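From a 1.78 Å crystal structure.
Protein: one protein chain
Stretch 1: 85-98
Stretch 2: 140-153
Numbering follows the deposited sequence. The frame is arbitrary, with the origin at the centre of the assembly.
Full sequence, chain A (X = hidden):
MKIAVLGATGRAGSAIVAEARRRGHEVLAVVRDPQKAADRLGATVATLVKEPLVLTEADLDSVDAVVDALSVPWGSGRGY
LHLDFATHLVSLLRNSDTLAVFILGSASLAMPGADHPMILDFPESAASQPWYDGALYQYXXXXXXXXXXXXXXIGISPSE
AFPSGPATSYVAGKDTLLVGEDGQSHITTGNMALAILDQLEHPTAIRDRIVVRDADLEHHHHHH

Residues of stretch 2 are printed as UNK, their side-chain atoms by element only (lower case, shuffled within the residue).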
ATOM      1  N   PHE A  85       7.040   2.459   2.612  1.00  8.10           N
ATOM      2  CA  PHE A  85       7.976   1.400   3.021  1.00  7.08           C
ATOM      3  C   PHE A  85       7.184   0.128   3.376  1.00  7.56           C
ATOM      4  O   PHE A  85       7.630  -0.985   3.096  1.00  7.32           O
ATOM      5  CB  PHE A  85       8.781   1.826   4.246  1.00  5.79           C
ATOM      6  CG  PHE A  85       9.682   3.018   4.020  1.00  8.80           C
ATOM      7  CD1 PHE A  85      10.510   3.084   2.905  1.00  9.71           C
ATOM      8  CD2 PHE A  85       9.875   3.938   5.039  1.00  8.83           C
ATOM      9  CE1 PHE A  85      11.476   4.067   2.788  1.00 12.88           C
ATOM     10  CE2 PHE A  85      10.846   4.942   4.914  1.00  9.93           C
ATOM     11  CZ  PHE A  85      11.607   5.021   3.766  1.00 12.86           C
ATOM     12  N   ALA A  86       6.090   0.287   4.129  1.00  7.04           N
ATOM     13  CA  ALA A  86       5.314  -0.864   4.572  1.00  6.00           C
ATOM     14  C   ALA A  86       4.640  -1.595   3.413  1.00  8.00           C
ATOM     15  O   ALA A  86       4.622  -2.834   3.388  1.00  7.97           O
ATOM     16  CB  ALA A  86       4.279  -0.445   5.631  1.00  8.40           C
ATOM     17  N   THR A  87       3.992  -0.846   2.518  1.00  7.23           N
ATOM     18  CA  THR A  87       3.321  -1.477   1.377  1.00  6.83           C
ATOM     19  C   THR A  87       4.349  -2.224   0.540  1.00  7.51           C
ATOM     20  O   THR A  87       4.059  -3.289  -0.003  1.00  6.89           O
ATOM     21  CB  THR A  87       2.574  -0.456   0.483  1.00  8.82           C
ATOM     22  OG1 THR A  87       3.518   0.448  -0.118  1.00  8.62           O
ATOM     23  CG2 THR A  87       1.517   0.352   1.295  1.00  6.08           C
ATOM     24  N   HIS A  88       5.542  -1.646   0.391  1.00  7.35           N
ATOM     25  CA  HIS A  88       6.576  -2.303  -0.398  1.00  4.64           C
ATOM     26  C   HIS A  88       7.009  -3.601   0.279  1.00  6.20           C
ATOM     27  O   HIS A  88       7.156  -4.642  -0.378  1.00  7.91           O
ATOM     28  CB  HIS A  88       7.793  -1.388  -0.603  1.00  5.12           C
ATOM     29  CG  HIS A  88       8.826  -1.974  -1.515  1.00  8.33           C
ATOM     30  ND1 HIS A  88       8.532  -2.353  -2.807  1.00 11.33           N
ATOM     31  CD2 HIS A  88      10.078  -2.434  -1.264  1.00  8.52           C
ATOM     32  CE1 HIS A  88       9.597  -2.922  -3.349  1.00 10.45           C
ATOM     33  NE2 HIS A  88      10.535  -3.015  -2.424  1.00  9.65           N
ATOM     34  N   LEU A  89       7.290  -3.523   1.577  1.00  6.54           N
ATOM     35  CA  LEU A  89       7.688  -4.730   2.326  1.00  8.90           C
ATOM     36  C   LEU A  89       6.651  -5.855   2.237  1.00  6.90           C
ATOM     37  O   LEU A  89       6.990  -7.016   1.986  1.00  8.13           O
ATOM     38  CB  LEU A  89       7.971  -4.392   3.797  1.00  8.93           C
ATOM     39  CG  LEU A  89       8.477  -5.578   4.635  1.00  7.39           C
ATOM     40  CD1 LEU A  89       9.617  -6.346   3.942  1.00  8.82           C
ATOM     41  CD2 LEU A  89       8.894  -5.139   6.040  1.00 11.66           C
ATOM     42  N   VAL A  90       5.391  -5.520   2.505  1.00  6.73           N
ATOM     43  CA  VAL A  90       4.299  -6.482   2.356  1.00  6.27           C
ATOM     44  C   VAL A  90       4.280  -7.132   0.967  1.00  5.59           C
ATOM     45  O   VAL A  90       4.099  -8.350   0.838  1.00  5.68           O
ATOM     46  CB  VAL A  90       2.919  -5.851   2.699  1.00  6.43           C
ATOM     47  CG1 VAL A  90       1.769  -6.782   2.265  1.00  7.10           C
ATOM     48  CG2 VAL A  90       2.831  -5.579   4.213  1.00  7.44           C
ATOM     49  N   SER A  91       4.564  -6.351  -0.065  1.00  7.12           N
ATOM     50  CA  SER A  91       4.511  -6.879  -1.423  1.00  7.69           C
ATOM     51  C   SER A  91       5.578  -7.940  -1.664  1.00  9.49           C
ATOM     52  O   SER A  91       5.429  -8.784  -2.549  1.00  9.11           O
ATOM     53  CB  SER A  91       4.638  -5.754  -2.448  1.00  8.06           C
ATOM     54  OG  SER A  91       5.995  -5.370  -2.631  1.00 12.20           O
ATOM     55  N   LEU A  92       6.628  -7.930  -0.839  1.00  6.43           N
ATOM     56  CA  LEU A  92       7.725  -8.897  -0.977  1.00  8.67           C
ATOM     57  C   LEU A  92       7.455 -10.149  -0.151  1.00  9.88           C
ATOM     58  O   LEU A  92       8.226 -11.103  -0.197  1.00 10.40           O
ATOM     59  CB  LEU A  92       9.051  -8.277  -0.515  1.00 10.53           C
ATOM     60  CG  LEU A  92       9.456  -6.943  -1.141  1.00 12.62           C
ATOM     61  CD1 LEU A  92      10.751  -6.432  -0.517  1.00 10.87           C
ATOM     62  CD2 LEU A  92       9.620  -7.129  -2.656  1.00 19.48           C
ATOM     63  N   LEU A  93       6.428 -10.102   0.689  1.00 10.00           N
ATOM     64  CA  LEU A  93       6.167 -11.210   1.596  1.00 11.18           C
ATOM     65  C   LEU A  93       4.987 -12.092   1.195  1.00 12.23           C
ATOM     66  O   LEU A  93       4.580 -12.965   1.956  1.00 12.24           O
ATOM     67  CB  LEU A  93       5.989 -10.691   3.017  1.00 13.15           C
ATOM     68  CG  LEU A  93       7.132  -9.796   3.497  1.00 19.39           C
ATOM     69  CD1 LEU A  93       6.849  -9.348   4.897  1.00 14.65           C
ATOM     70  CD2 LEU A  93       8.459 -10.547   3.409  1.00 12.92           C
ATOM     71  N   ARG A  94       4.472 -11.904  -0.014  1.00 12.23           N
ATOM     72  CA  ARG A  94       3.337 -12.692  -0.473  1.00 13.14           C
ATOM     73  C   ARG A  94       3.730 -14.163  -0.614  1.00 17.90           C
ATOM     74  O   ARG A  94       4.792 -14.475  -1.128  1.00 17.97           O
ATOM     75  CB  ARG A  94       2.824 -12.145  -1.806  1.00  9.19           C
ATOM     76  CG  ARG A  94       2.456 -10.658  -1.719  1.00 11.25           C
ATOM     77  CD  ARG A  94       1.223 -10.453  -0.844  1.00  9.40           C
ATOM     78  NE  ARG A  94       0.765  -9.064  -0.919  1.00  8.30           N
ATOM     79  CZ  ARG A  94      -0.218  -8.554  -0.193  1.00  8.97           C
ATOM     80  NH1 ARG A  94      -0.837  -9.314   0.704  1.00 11.06           N
ATOM     81  NH2 ARG A  94      -0.531  -7.267  -0.314  1.00  9.35           N
ATOM     82  N   ASN A  95       2.896 -15.053  -0.092  1.00 23.39           N
ATOM     83  CA  ASN A  95       3.212 -16.484  -0.068  1.00 31.95           C
ATOM     84  C   ASN A  95       4.581 -16.828   0.545  1.00 30.90           C
ATOM     85  O   ASN A  95       5.332 -17.634  -0.003  1.00 33.51           O
ATOM     86  CB  ASN A  95       3.103 -17.077  -1.473  1.00 32.25           C
ATOM     87  CG  ASN A  95       1.702 -16.951  -2.048  1.00 42.75           C
ATOM     88  OD1 ASN A  95       0.707 -17.211  -1.357  1.00 44.74           O
ATOM     89  ND2 ASN A  95       1.617 -16.498  -3.302  1.00 46.97           N
ATOM     90  N   SER A  96       4.904 -16.197   1.667  1.00 29.15           N
ATOM     91  CA  SER A  96       6.121 -16.519   2.412  1.00 26.74           C
ATOM     92  C   SER A  96       5.784 -16.626   3.894  1.00 24.14           C
ATOM     93  O   SER A  96       4.845 -15.989   4.374  1.00 24.59           O
ATOM     94  CB  SER A  96       7.183 -15.438   2.189  1.00 29.82           C
ATOM     95  OG  SER A  96       8.243 -15.531   3.131  1.00 31.76           O
ATOM     96  N   ASP A  97       6.568 -17.418   4.614  1.00 20.27           N
ATOM     97  CA  ASP A  97       6.339 -17.651   6.039  1.00 19.29           C
ATOM     98  C   ASP A  97       6.977 -16.537   6.859  1.00 16.55           C
ATOM     99  O   ASP A  97       6.794 -16.470   8.083  1.00 17.35           O
ATOM    100  CB  ASP A  97       6.960 -18.989   6.460  1.00 19.60           C
ATOM    101  CG  ASP A  97       6.206 -20.180   5.912  1.00 31.15           C
ATOM    102  OD1 ASP A  97       5.036 -20.011   5.505  1.00 37.76           O
ATOM    103  OD2 ASP A  97       6.774 -21.292   5.920  1.00 38.42           O
ATOM    104  N   THR A  98       7.747 -15.685   6.183  1.00 14.32           N
ATOM    105  CA  THR A  98       8.525 -14.636   6.845  1.00 11.63           C
ATOM    106  C   THR A  98       7.698 -13.782   7.793  1.00 11.92           C
ATOM    107  O   THR A  98       6.697 -13.190   7.389  1.00 15.54           O
ATOM    108  CB  THR A  98       9.220 -13.740   5.811  1.00 11.98           C
ATOM    109  OG1 THR A  98      10.025 -14.561   4.961  1.00 17.51           O
ATOM    110  CG2 THR A  98      10.125 -12.693   6.496  1.00  9.21           C
ATOM    111  N   UNK A 140      -2.515   5.259   8.774  1.00  6.89           N
ATOM    112  CA  UNK A 140      -2.791   4.565   7.506  1.00  5.39           C
ATOM    113  C   UNK A 140      -1.981   3.271   7.350  1.00  4.92           C
ATOM    114  O   UNK A 140      -2.494   2.269   6.840  1.00  8.44           O
ATOM    115  c   UNK A 140      -2.542   5.490   6.322  1.00  7.02           C
ATOM    116  c   UNK A 140      -3.516   6.672   6.208  1.00  6.69           C
ATOM    117  c   UNK A 140      -5.724   7.638   6.495  1.00 11.49           C
ATOM    118  c   UNK A 140      -4.006   8.897   5.388  1.00  4.64           C
ATOM    119  c   UNK A 140      -4.823   6.580   6.668  1.00 10.72           C
ATOM    120  o   UNK A 140      -6.176   9.840   5.680  1.00 11.10           O
ATOM    121  c   UNK A 140      -3.132   7.830   5.552  1.00  7.86           C
ATOM    122  c   UNK A 140      -5.305   8.788   5.852  1.00  9.68           C
ATOM    123  N   UNK A 141      -0.707   3.301   7.741  1.00  6.95           N
ATOM    124  CA  UNK A 141       0.141   2.097   7.703  1.00  7.82           C
ATOM    125  C   UNK A 141      -0.479   0.970   8.532  1.00  8.03           C
ATOM    126  O   UNK A 141      -0.597  -0.166   8.071  1.00  6.47           O
ATOM    127  c   UNK A 141       3.789   1.551   9.032  1.00 10.99           C
ATOM    128  c   UNK A 141       1.550   2.425   8.224  1.00  8.39           C
ATOM    129  c   UNK A 141       2.460   1.215   8.376  1.00  9.32           C
ATOM    130  o   UNK A 141       3.949   2.673   9.589  1.00  9.31           O
ATOM    131  o   UNK A 141       4.653   0.652   9.058  1.00  9.59           O
ATOM    132  N   UNK A 142      -0.979   1.328   9.709  1.00  7.29           N
ATOM    133  CA  UNK A 142      -1.686   0.385  10.570  1.00 10.95           C
ATOM    134  C   UNK A 142      -2.963  -0.157   9.903  1.00 10.69           C
ATOM    135  O   UNK A 142      -3.257  -1.344   9.970  1.00 10.88           O
ATOM    136  c   UNK A 142      -3.789  -1.502  14.030  1.00 32.06           C
ATOM    137  c   UNK A 142      -2.040   1.087  11.878  1.00 14.68           C
ATOM    138  o   UNK A 142      -5.904  -1.438  15.152  1.00 38.83           O
ATOM    139  c   UNK A 142      -3.086   0.382  12.693  1.00 22.27           C
ATOM    140  c   UNK A 142      -4.956  -0.836  14.353  1.00 30.68           C
ATOM    141  c   UNK A 142      -4.268   1.026  13.034  1.00 29.72           C
ATOM    142  c   UNK A 142      -2.859  -0.885  13.196  1.00 23.65           C
ATOM    143  c   UNK A 142      -5.213   0.414  13.829  1.00 34.83           C
ATOM    144  N   UNK A 143      -3.710   0.715   9.241  1.00  7.61           N
ATOM    145  CA  UNK A 143      -4.924   0.278   8.566  1.00  7.46           C
ATOM    146  C   UNK A 143      -4.585  -0.580   7.350  1.00  7.41           C
ATOM    147  O   UNK A 143      -5.305  -1.536   7.039  1.00  7.85           O
ATOM    148  o   UNK A 143      -8.487   3.343   9.212  1.00 35.59           O
ATOM    149  c   UNK A 143      -5.755   1.477   8.133  1.00  8.37           C
ATOM    150  c   UNK A 143      -7.327   3.314   8.790  1.00 19.95           C
ATOM    151  c   UNK A 143      -6.360   2.275   9.287  1.00 10.03           C
ATOM    152  n   UNK A 143      -6.918   4.064   7.773  1.00 23.98           N
ATOM    153  N   UNK A 144      -3.523  -0.207   6.637  1.00  5.69           N
ATOM    154  CA  UNK A 144      -3.074  -0.986   5.476  1.00  7.87           C
ATOM    155  C   UNK A 144      -2.701  -2.413   5.873  1.00  8.06           C
ATOM    156  O   UNK A 144      -3.031  -3.370   5.179  1.00  7.64           O
ATOM    157  c   UNK A 144      -1.151  -1.247   3.861  1.00 10.19           C
ATOM    158  c   UNK A 144       0.032  -1.883   4.244  1.00 13.09           C
ATOM    159  c   UNK A 144      -1.870  -0.332   4.803  1.00  8.05           C
ATOM    160  c   UNK A 144       0.699  -2.730   3.370  1.00  9.56           C
ATOM    161  c   UNK A 144      -1.661  -1.501   2.601  1.00  8.22           C
ATOM    162  c   UNK A 144       0.148  -3.019   2.131  1.00 11.59           C
ATOM    163  c   UNK A 144      -1.039  -2.408   1.741  1.00  8.02           C
ATOM    164  N   UNK A 145      -1.973  -2.553   6.971  1.00  8.17           N
ATOM    165  CA  UNK A 145      -1.551  -3.884   7.410  1.00  9.83           C
ATOM    166  C   UNK A 145      -2.745  -4.837   7.572  1.00  7.94           C
ATOM    167  O   UNK A 145      -2.697  -5.989   7.139  1.00  9.52           O
ATOM    168  c   UNK A 145       0.654  -3.170   8.628  1.00  9.20           C
ATOM    169  c   UNK A 145       1.598  -3.902   7.682  1.00  8.01           C
ATOM    170  c   UNK A 145      -0.741  -3.796   8.706  1.00  7.08           C
ATOM    171  c   UNK A 145       1.267  -3.081  10.020  1.00 10.30           C
ATOM    172  N   UNK A 146      -3.850  -4.314   8.089  1.00 10.22           N
ATOM    173  CA  UNK A 146      -5.042  -5.126   8.355  1.00 10.67           C
ATOM    174  C   UNK A 146      -5.737  -5.604   7.085  1.00  9.56           C
ATOM    175  O   UNK A 146      -6.614  -6.455   7.148  1.00 13.94           O
ATOM    176  c   UNK A 146      -6.028  -4.353   9.227  1.00 11.40           C
ATOM    177  o   UNK A 146      -6.124  -1.946  11.487  1.00 29.43           O
ATOM    178  c   UNK A 146      -6.379  -3.149  11.395  1.00 24.43           C
ATOM    179  c   UNK A 146      -5.484  -4.073  10.620  1.00 14.63           C
ATOM    180  n   UNK A 146      -7.504  -3.679  11.851  1.00 22.50           N
ATOM    181  N   UNK A 147      -5.370  -5.031   5.946  1.00 10.96           N
ATOM    182  CA  UNK A 147      -5.897  -5.467   4.649  1.00 12.31           C
ATOM    183  C   UNK A 147      -5.260  -6.781   4.195  1.00 13.52           C
ATOM    184  O   UNK A 147      -5.607  -7.328   3.135  1.00 12.77           O
ATOM    185  c   UNK A 147      -5.635  -4.402   3.585  1.00 12.31           C
ATOM    186 se   UNK A 147      -5.700  -1.748   2.546  1.00 19.79          SE
ATOM    187  c   UNK A 147      -6.966  -0.359   2.988  1.00 18.72           C
ATOM    188  c   UNK A 147      -6.280  -3.066   3.866  1.00 12.60           C
ATOM    189  N   UNK A 148      -4.292  -7.261   4.972  1.00 11.99           N
ATOM    190  CA  UNK A 148      -3.454  -8.368   4.540  1.00  9.83           C
ATOM    191  C   UNK A 148      -3.549  -9.578   5.461  1.00 10.83           C
ATOM    192  O   UNK A 148      -2.719  -9.761   6.338  1.00 12.92           O
ATOM    193  o   UNK A 148      -1.843  -5.556   3.836  1.00 15.06           O
ATOM    194  c   UNK A 148      -1.901  -6.721   3.411  1.00 10.63           C
ATOM    195  c   UNK A 148      -2.004  -7.887   4.368  1.00  8.40           C
ATOM    196  n   UNK A 148      -2.084  -7.007   2.121  1.00  5.81           N
ATOM    197  N   UNK A 149      -4.568 -10.405   5.236  1.00 13.73           N
ATOM    198  CA  UNK A 149      -4.889 -11.523   6.127  1.00 12.75           C
ATOM    199  C   UNK A 149      -3.938 -12.698   5.959  1.00 15.72           C
ATOM    200  O   UNK A 149      -3.983 -13.650   6.736  1.00 16.58           O
ATOM    201  c   UNK A 149      -6.301 -11.978   5.897  1.00 14.22           C
ATOM    202  N   UNK A 150      -3.174 -12.697   4.873  1.00 14.52           N
ATOM    203  CA  UNK A 150      -2.359 -13.850   4.503  1.00 19.13           C
ATOM    204  C   UNK A 150      -0.847 -13.568   4.507  1.00 16.93           C
ATOM    205  O   UNK A 150      -0.064 -14.297   3.907  1.00 20.10           O
ATOM    206  c   UNK A 150      -2.809 -14.369   3.140  1.00 20.40           C
ATOM    207  c   UNK A 150      -4.303 -14.660   3.099  1.00 30.86           C
ATOM    208  n   UNK A 150      -4.771 -15.475   4.043  1.00 32.92           N
ATOM    209  o   UNK A 150      -5.038 -14.093   2.287  1.00 35.23           O
ATOM    210  N   UNK A 151      -0.438 -12.576   5.285  1.00 11.80           N
ATOM    211  CA  UNK A 151       0.967 -12.279   5.488  1.00  9.90           C
ATOM    212  C   UNK A 151       1.225 -12.310   6.982  1.00  9.23           C
ATOM    213  O   UNK A 151       0.331 -11.959   7.777  1.00 11.38           O
ATOM    214  c   UNK A 151       1.368 -10.960   3.362  1.00 14.83           C
ATOM    215  c   UNK A 151       2.675 -10.376   5.429  1.00 11.17           C
ATOM    216  c   UNK A 151       1.329 -10.876   4.898  1.00 11.98           C
ATOM    217  N   UNK A 152       2.411 -12.775   7.387  1.00  9.13           N
ATOM    218  CA  UNK A 152       2.702 -12.892   8.824  1.00  9.66           C
ATOM    219  C   UNK A 152       3.234 -11.589   9.432  1.00 10.17           C
ATOM    220  O   UNK A 152       4.392 -11.514   9.864  1.00 11.43           O
ATOM    221  c   UNK A 152       3.655 -14.060   9.125  1.00 10.62           C
ATOM    222  c   UNK A 152       3.000 -15.412   8.899  1.00 11.61           C
ATOM    223  o   UNK A 152       1.795 -15.580   9.113  1.00 10.26           O
ATOM    224  n   UNK A 152       3.792 -16.384   8.466  1.00 16.39           N
ATOM    225  N   UNK A 153       2.412 -10.548   9.400  1.00  8.08           N
ATOM    226  CA  UNK A 153       2.826  -9.256   9.939  1.00  8.36           C
ATOM    227  C   UNK A 153       2.434  -9.130  11.402  1.00  9.29           C
ATOM    228  O   UNK A 153       1.581  -9.872  11.888  1.00 10.21           O
ATOM    229  c   UNK A 153      -0.114  -7.491  10.096  1.00 10.01           C
ATOM    230  c   UNK A 153      -2.529  -7.176  10.365  1.00 14.61           C
ATOM    231  c   UNK A 153      -0.077  -8.559   8.125  1.00  9.40           C
ATOM    232  c   UNK A 153       0.110  -6.756  11.272  1.00 11.95           C
ATOM    233  c   UNK A 153       0.747  -8.042   9.088  1.00 10.37           C
ATOM    234  c   UNK A 153       2.248  -8.097   9.116  1.00  9.11           C
ATOM    235  c   UNK A 153      -2.277  -6.487  11.518  1.00 10.33           C
ATOM    236  c   UNK A 153      -0.984  -6.291  11.984  1.00 11.72           C
ATOM    237  c   UNK A 153      -1.435  -7.637   9.637  1.00 12.61           C
ATOM    238  n   UNK A 153      -1.388  -8.317   8.448  1.00  9.29           N
TER
HETATM  239  O   HOH W   1       4.560 -13.602   5.718  1.00 12.07           O

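Position 140 has one carbon, then a six-carbon ring bearing an oxygen, and its side chain is out of reach of stretch 1: Tyr140. Position 141 has three carbons in a row, the third carrying two oxygens, and its end comes nearer to Ala86. This is Glu141, with OE2 3.6 Å from Ala86 CB.

Position 142 repeats the pattern of one carbon and an oxygen-bearing ring, out of reach: Tyr142. Position 143, also remote, has three carbons, the third carrying one oxygen and one nitrogen: Gln143.

Position 144 points toward stretch 1 with one carbon and a plain six-carbon ring, so it is Phe144. Thr87 CG2 sits over one face of the Phe144 ring, 3.6 Å from its centroid and 7° off the normal, a CH-pi contact. Val90 CG2 meets the ring edge, 3.7 Å from Phe144 CE2.

Position 145 has four carbons forked at the second: Leu145, whose CD2 lies 4.0 Å from Val90 CG2. Position 146 has three carbons ending in one oxygen and one nitrogen, and touches nothing on stretch 1: Gln146. Position 147 is an unbranched chain of two carbons, selenium and a carbon, leading away: Met147, as selenomethionine.

Position 148 has two carbons, the second with one oxygen and one nitrogen, beside Val90 and the end of Arg94: Asn148. Its amide is probably turned over in the model, so its pairing with the guanidinium stays open. Position 149 is a single carbon facing away: Ala149. Position 150 has two carbons closing in an oxygen and a nitrogen, exposed and outside contact range: Asn150.

Position 151 is one carbon carrying two more, pointed toward stretch 1: Val151. Its CG1 is 4.1 Å from Leu93 CB, and its CG2 is 3.8 Å from Arg94 NH1. Position 152 has two carbons with an oxygen and a nitrogen on the second, reaching the 96–98 backbone: Asn152. Its ND2 donates to Asp97 O at 3.0 Å. Position 153 has one carbon and fused rings holding eight carbons and one nitrogen, without contact to stretch 1: Trp153, whose NE1 donates to Asn148 O at 2.9 Å.

The helices run 21° apart with axes 10.2 Å at closest approach. Apolar packing starts between them, where Val90 touches Phe144 and Leu145, and continues through Val151 to Leu93. The 96–98 backbone is additionally bound by the Asn152 hydrogen bond to Asp97 and by a water that accepts from Asn152 N and donates to Ser96 O and Thr98 O.

Stretch 2, residues 140-153: YEYQFLQMNANVNW
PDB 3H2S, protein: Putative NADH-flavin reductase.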